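Local coordinates for DNA repair protein RecO (Deinococcus radiodurans, PDB 1U5K) that probably takes part in DNA repair and in recombination by the RecF pathway, and carries a zinc ion held by four cysteines, at residues L115-S119 against M136-L140; D128-L134 against R211-W215. All blocks are in the same frame, centred on the assembly; numbering follows the deposited sequence.

Interaction 1: residues L115-S119 against M136-L140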
loop_
_atom_site.group_PDB
_atom_site.type_symbol
_atom_site.label_atom_id
_atom_site.label_comp_id
_atom_site.label_asym_id
_atom_site.label_seq_id
_atom_site.Cartn_x
_atom_site.Cartn_y
_atom_site.Cartn_z
ATOM N N LEU A 115 -5.674 13.112 20.617
ATOM C CA LEU A 115 -6.749 12.392 19.958
ATOM C C LEU A 115 -6.272 11.071 19.378
ATOM O O LEU A 115 -6.991 10.067 19.452
ATOM C CB LEU A 115 -7.359 13.216 18.832
ATOM C CG LEU A 115 -8.862 13.374 18.618
ATOM C CD1 LEU A 115 -9.144 13.229 17.138
ATOM C CD2 LEU A 115 -9.834 12.542 19.444
ATOM N N PHE A 116 -5.107 11.069 18.734
ATOM C CA PHE A 116 -4.549 9.805 18.249
ATOM C C PHE A 116 -4.314 8.770 19.359
ATOM O O PHE A 116 -4.691 7.601 19.248
ATOM C CB PHE A 116 -3.269 10.046 17.450
ATOM C CG PHE A 116 -2.613 8.782 17.008
ATOM C CD1 PHE A 116 -3.130 8.072 15.935
ATOM C CD2 PHE A 116 -1.508 8.301 17.668
ATOM C CE1 PHE A 116 -2.557 6.878 15.551
ATOM C CE2 PHE A 116 -0.926 7.122 17.282
ATOM C CZ PHE A 116 -1.450 6.406 16.227
ATOM N N ALA A 117 -3.681 9.196 20.443
ATOM C CA ALA A 117 -3.405 8.322 21.577
ATOM C C ALA A 117 -4.708 7.751 22.136
ATOM O O ALA A 117 -4.802 6.546 22.408
ATOM C CB ALA A 117 -2.617 9.066 22.653
ATOM N N ALA A 118 -5.744 8.584 22.201
ATOM C CA ALA A 118 -7.044 8.136 22.717
ATOM C C ALA A 118 -7.667 7.102 21.789
ATOM O O ALA A 118 -8.334 6.178 22.233
ATOM C CB ALA A 118 -7.991 9.321 22.895
ATOM N N SER A 119 -7.430 7.250 20.487
ATOM C CA SER A 119 -7.931 6.308 19.502
ATOM C C SER A 119 -7.348 4.933 19.755
ATOM O O SER A 119 -8.070 3.945 19.689
ATOM C CB SER A 119 -7.712 6.808 18.059
ATOM O OG SER A 119 -6.443 6.464 17.554
ATOM N N MET A 136 -12.906 8.217 15.410
ATOM C CA MET A 136 -11.645 8.893 15.640
ATOM C C MET A 136 -11.061 9.377 14.317
ATOM O O MET A 136 -10.546 10.488 14.223
ATOM C CB MET A 136 -10.678 7.950 16.361
ATOM C CG MET A 136 -11.162 7.600 17.772
ATOM S SD MET A 136 -11.292 9.027 18.828
ATOM C CE MET A 136 -9.719 9.201 19.287
ATOM N N SER A 137 -11.186 8.562 13.279
ATOM C CA SER A 137 -10.717 8.980 11.969
ATOM C C SER A 137 -11.469 10.222 11.446
ATOM O O SER A 137 -10.849 11.203 11.000
ATOM C CB SER A 137 -10.589 7.730 11.076
ATOM O OG SER A 137 -11.868 7.412 10.571
ATOM N N TYR A 138 -12.789 10.275 11.613
ATOM C CA TYR A 138 -13.560 11.456 11.227
ATOM C C TYR A 138 -13.234 12.667 12.101
ATOM O O TYR A 138 -13.057 13.789 11.607
ATOM C CB TYR A 138 -15.067 11.169 11.212
ATOM C CG TYR A 138 -15.619 10.613 9.932
ATOM C CD1 TYR A 138 -15.509 9.263 9.645
ATOM C CD2 TYR A 138 -16.242 11.437 8.982
ATOM C CE1 TYR A 138 -16.001 8.763 8.459
ATOM C CE2 TYR A 138 -16.778 10.932 7.810
ATOM C CZ TYR A 138 -16.645 9.582 7.547
ATOM O OH TYR A 138 -17.149 9.004 6.404
ATOM N N LYS A 139 -13.069 12.428 13.396
ATOM C CA LYS A 139 -12.666 13.489 14.297
ATOM C C LYS A 139 -11.333 14.116 13.933
ATOM O O LYS A 139 -11.184 15.329 14.010
ATOM C CB LYS A 139 -12.641 13.034 15.757
ATOM C CG LYS A 139 -12.614 14.187 16.736
ATOM C CD LYS A 139 -13.983 14.764 17.071
ATOM C CE LYS A 139 -13.840 15.951 18.018
ATOM N NZ LYS A 139 -15.009 16.852 18.010
ATOM N N LEU A 140 -10.369 13.296 13.525
ATOM C CA LEU A 140 -9.070 13.820 13.134
ATOM C C LEU A 140 -9.164 14.718 11.901
ATOM O O LEU A 140 -8.312 15.571 11.717
ATOM C CB LEU A 140 -8.058 12.703 12.883
ATOM C CG LEU A 140 -7.537 11.950 14.101
ATOM C CD1 LEU A 140 -7.033 10.529 13.812
ATOM C CD2 LEU A 140 -6.499 12.772 14.840
#
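Met-136 reaches across the helix pair with its thioether and lays its terminal methyl against Leu-115, Ala-118 and Ser-119. With all three chi angles in m wells, Met-136 CE lies 3.4 Å from Ser-119 CB, 4.0 Å from Ala-118 CB and 3.3 Å from Leu-115 CD2, so one methyl group touches three residues on a single turn. One turn further along helix 129-141, the second layer forms: Leu-115 CD1 meets Leu-140 CD2 at 3.5 Å and Lys-139 CG at 3.6 Å. Lys-139 contributes only the aliphatic base of its side chain, since its NZ leads away to the carbonyls of Val-194 and Arg-196. Ser-119 also faces the partner helix, but Ser-119 OG turns back to Phe-116 O at 2.7 Å, satisfying the hydroxyl within its own helix and presenting CB to the methionine. The CA-to-CB bond of Phe-116 points away, and its side chain touches Ile-11 and Ile-13 of the barrel strand 5-17, while Val-198 of helix 198-203 touches Leu-115, Met-136 and Lys-139. The axes run 10.3 Å apart at 175°, and the CA atoms of Ser-119 and Met-136 come within 5.9 Å, closer than the 7.3 Å between those of Leu-115 and Leu-140. Such nearly antiparallel apolar packing of consecutive helices is characteristic of an alpha-helical hairpin, here 110-125 and 129-141 in the helical part of RecO.

Interaction 2: residues D128-L134 against R211-W215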
loop_
_atom_site.group_PDB
_atom_site.type_symbol
_atom_site.label_atom_id
_atom_site.label_comp_id
_atom_site.label_asym_id
_atom_site.label_seq_id
_atom_site.Cartn_x
_atom_site.Cartn_y
_atom_site.Cartn_z
ATOM N N ASP A 128 -16.267 -2.297 20.595
ATOM C CA ASP A 128 -16.474 -2.151 19.161
ATOM C C ASP A 128 -15.333 -1.288 18.587
ATOM O O ASP A 128 -15.473 -0.076 18.392
ATOM C CB ASP A 128 -17.844 -1.504 18.971
ATOM C CG ASP A 128 -18.310 -1.504 17.537
ATOM O OD1 ASP A 128 -17.519 -1.776 16.607
ATOM O OD2 ASP A 128 -19.495 -1.212 17.283
ATOM N N PRO A 129 -14.170 -1.894 18.387
ATOM C CA PRO A 129 -13.024 -1.124 17.896
ATOM C C PRO A 129 -13.226 -0.559 16.493
ATOM O O PRO A 129 -12.701 0.531 16.288
ATOM C CB PRO A 129 -11.844 -2.081 18.025
ATOM C CG PRO A 129 -12.455 -3.390 18.001
ATOM C CD PRO A 129 -13.793 -3.287 18.703
ATOM N N GLU A 130 -14.007 -1.190 15.619
ATOM C CA GLU A 130 -14.301 -0.588 14.323
ATOM C C GLU A 130 -14.946 0.779 14.533
ATOM O O GLU A 130 -14.599 1.746 13.846
ATOM C CB GLU A 130 -15.202 -1.451 13.434
ATOM C CG GLU A 130 -15.397 -0.795 12.074
ATOM C CD GLU A 130 -16.440 -1.442 11.194
ATOM O OE1 GLU A 130 -17.255 -2.180 11.767
ATOM O OE2 GLU A 130 -16.454 -1.256 9.953
ATOM N N TRP A 131 -15.874 0.857 15.487
ATOM C CA TRP A 131 -16.612 2.086 15.726
ATOM C C TRP A 131 -15.683 3.159 16.304
ATOM O O TRP A 131 -15.793 4.343 15.965
ATOM C CB TRP A 131 -17.857 1.900 16.605
ATOM C CG TRP A 131 -18.668 3.149 16.686
ATOM C CD1 TRP A 131 -18.938 3.868 17.803
ATOM C CD2 TRP A 131 -19.290 3.848 15.603
ATOM N NE1 TRP A 131 -19.672 4.982 17.481
ATOM C CE2 TRP A 131 -19.918 4.989 16.139
ATOM C CE3 TRP A 131 -19.383 3.626 14.222
ATOM C CZ2 TRP A 131 -20.615 5.910 15.353
ATOM C CZ3 TRP A 131 -20.031 4.549 13.446
ATOM C CH2 TRP A 131 -20.674 5.659 14.015
ATOM N N VAL A 132 -14.780 2.758 17.189
ATOM C CA VAL A 132 -13.775 3.698 17.688
ATOM C C VAL A 132 -13.012 4.290 16.497
ATOM O O VAL A 132 -12.828 5.503 16.400
ATOM C CB VAL A 132 -12.820 3.039 18.694
ATOM C CG1 VAL A 132 -11.760 3.995 19.203
ATOM C CG2 VAL A 132 -13.584 2.501 19.913
ATOM N N ALA A 133 -12.578 3.435 15.580
ATOM C CA ALA A 133 -11.763 3.900 14.460
ATOM C C ALA A 133 -12.536 4.805 13.510
ATOM O O ALA A 133 -11.982 5.812 13.074
ATOM C CB ALA A 133 -11.139 2.721 13.715
ATOM N N LEU A 134 -13.794 4.487 13.208
ATOM C CA LEU A 134 -14.653 5.366 12.432
ATOM C C LEU A 134 -14.750 6.747 13.061
ATOM O O LEU A 134 -14.512 7.774 12.423
ATOM C CB LEU A 134 -16.051 4.799 12.178
ATOM C CG LEU A 134 -16.153 3.974 10.909
ATOM C CD1 LEU A 134 -17.482 3.266 10.891
ATOM C CD2 LEU A 134 -15.885 4.755 9.611
ATOM N N ARG A 211 -21.938 0.847 7.834
ATOM C CA ARG A 211 -20.571 1.314 7.993
ATOM C C ARG A 211 -19.749 1.370 6.708
ATOM O O ARG A 211 -18.971 2.307 6.572
ATOM C CB ARG A 211 -19.860 0.528 9.085
ATOM C CG ARG A 211 -20.385 0.824 10.468
ATOM C CD ARG A 211 -19.688 0.010 11.523
ATOM N NE ARG A 211 -20.410 0.114 12.779
ATOM C CZ ARG A 211 -20.026 -0.379 13.948
ATOM N NH1 ARG A 211 -18.891 -1.049 14.052
ATOM N NH2 ARG A 211 -20.770 -0.145 15.022
ATOM N N PRO A 212 -19.880 0.417 5.789
ATOM C CA PRO A 212 -19.143 0.514 4.522
ATOM C C PRO A 212 -19.343 1.871 3.843
ATOM O O PRO A 212 -18.370 2.417 3.326
ATOM C CB PRO A 212 -19.666 -0.681 3.712
ATOM C CG PRO A 212 -19.999 -1.683 4.783
ATOM C CD PRO A 212 -20.633 -0.845 5.875
ATOM N N ALA A 213 -20.546 2.433 3.882
ATOM C CA ALA A 213 -20.807 3.772 3.360
ATOM C C ALA A 213 -19.932 4.852 4.004
ATOM O O ALA A 213 -19.386 5.720 3.311
ATOM C CB ALA A 213 -22.262 4.123 3.537
ATOM N N LEU A 214 -19.800 4.771 5.325
ATOM C CA LEU A 214 -18.936 5.660 6.095
ATOM C C LEU A 214 -17.448 5.526 5.765
ATOM O O LEU A 214 -16.768 6.545 5.617
ATOM C CB LEU A 214 -19.162 5.482 7.590
ATOM C CG LEU A 214 -20.577 5.806 8.075
ATOM C CD1 LEU A 214 -20.688 5.562 9.570
ATOM C CD2 LEU A 214 -20.857 7.272 7.773
ATOM N N TRP A 215 -16.963 4.297 5.618
ATOM C CA TRP A 215 -15.579 4.064 5.244
ATOM C C TRP A 215 -15.338 4.593 3.843
ATOM O O TRP A 215 -14.299 5.194 3.584
ATOM C CB TRP A 215 -15.172 2.591 5.298
ATOM C CG TRP A 215 -14.949 2.109 6.683
ATOM C CD1 TRP A 215 -15.677 1.139 7.319
ATOM C CD2 TRP A 215 -13.979 2.579 7.629
ATOM N NE1 TRP A 215 -15.206 0.971 8.594
ATOM C CE2 TRP A 215 -14.161 1.831 8.811
ATOM C CE3 TRP A 215 -12.985 3.560 7.613
ATOM C CZ2 TRP A 215 -13.396 2.041 9.953
ATOM C CZ3 TRP A 215 -12.215 3.763 8.755
ATOM C CH2 TRP A 215 -12.445 3.023 9.922
#
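A salt-bridge network in a largely buried helix interface sets this contact apart: the buried Arg-211 lies between two acids at the start of helix 129-141. This is helix-to-helix packing in the C-terminal helical region of RecO, between segments 77 residues apart in sequence, with axes 11.5 Å apart and crossing at 34°. Asp-128 is the N-cap of helix 129-141, Asp-128 OD1 accepting a weak bond from Trp-131 N at 3.3 Å. Arg-211 donates end-on to Asp-128, NH1 to OD1 at 3.0 Å and NH2 to OD2 at 2.8 Å, so the cap is tied directly to the second helix. Arg-211 NH1 also donates to Glu-130 OE1 at 3.0 Å, both acids lying near the guanidinium plane while Trp-131 CB sits over one face. The arginine's NE turns elsewhere, to the carbonyl of Val-206. Beyond the charges the interface becomes apolar. Leu-134 CD1 packs on the aliphatic Arg-211 CG at 3.8 Å, Leu-134 CD2 on Leu-214 CB at 3.9 Å, and Ala-133 CB touches Trp-215 CH2 at 4.0 Å. Trp-215 is held in two ways: Trp-215 NE1 donates to Glu-130 OE2 at 2.9 Å, while Leu-134 CD2 makes a CH-pi contact 3.4 Å from the centroid of the Trp-215 six-membered ring, only 10° off the normal.

In the fold
Helix 129-141 is common to both contacts: its first turns meet helix 211-225 in interaction 2, and its later part packs on helix 110-125 in interaction 1. The centres lie 12 Å apart and the two sites touch directly. Tyr-138 OH lies 2.6 Å from Leu-214 O, a probable hydrogen bond, Ser-137 OG packs 4.1 Å from Trp-215 CZ3, and Val-132 CG1 approaches Ser-119 O at 3.7 Å. Helix 110-125, next to it in sequence, and helix 211-225, far later, thus both pack on helix 129-141. Both contacts lie away from the zinc site of Cys-153, Cys-156, Cys-173 and Cys-176, whose ligands fall in the sequence between helices 129-141 and 211-225.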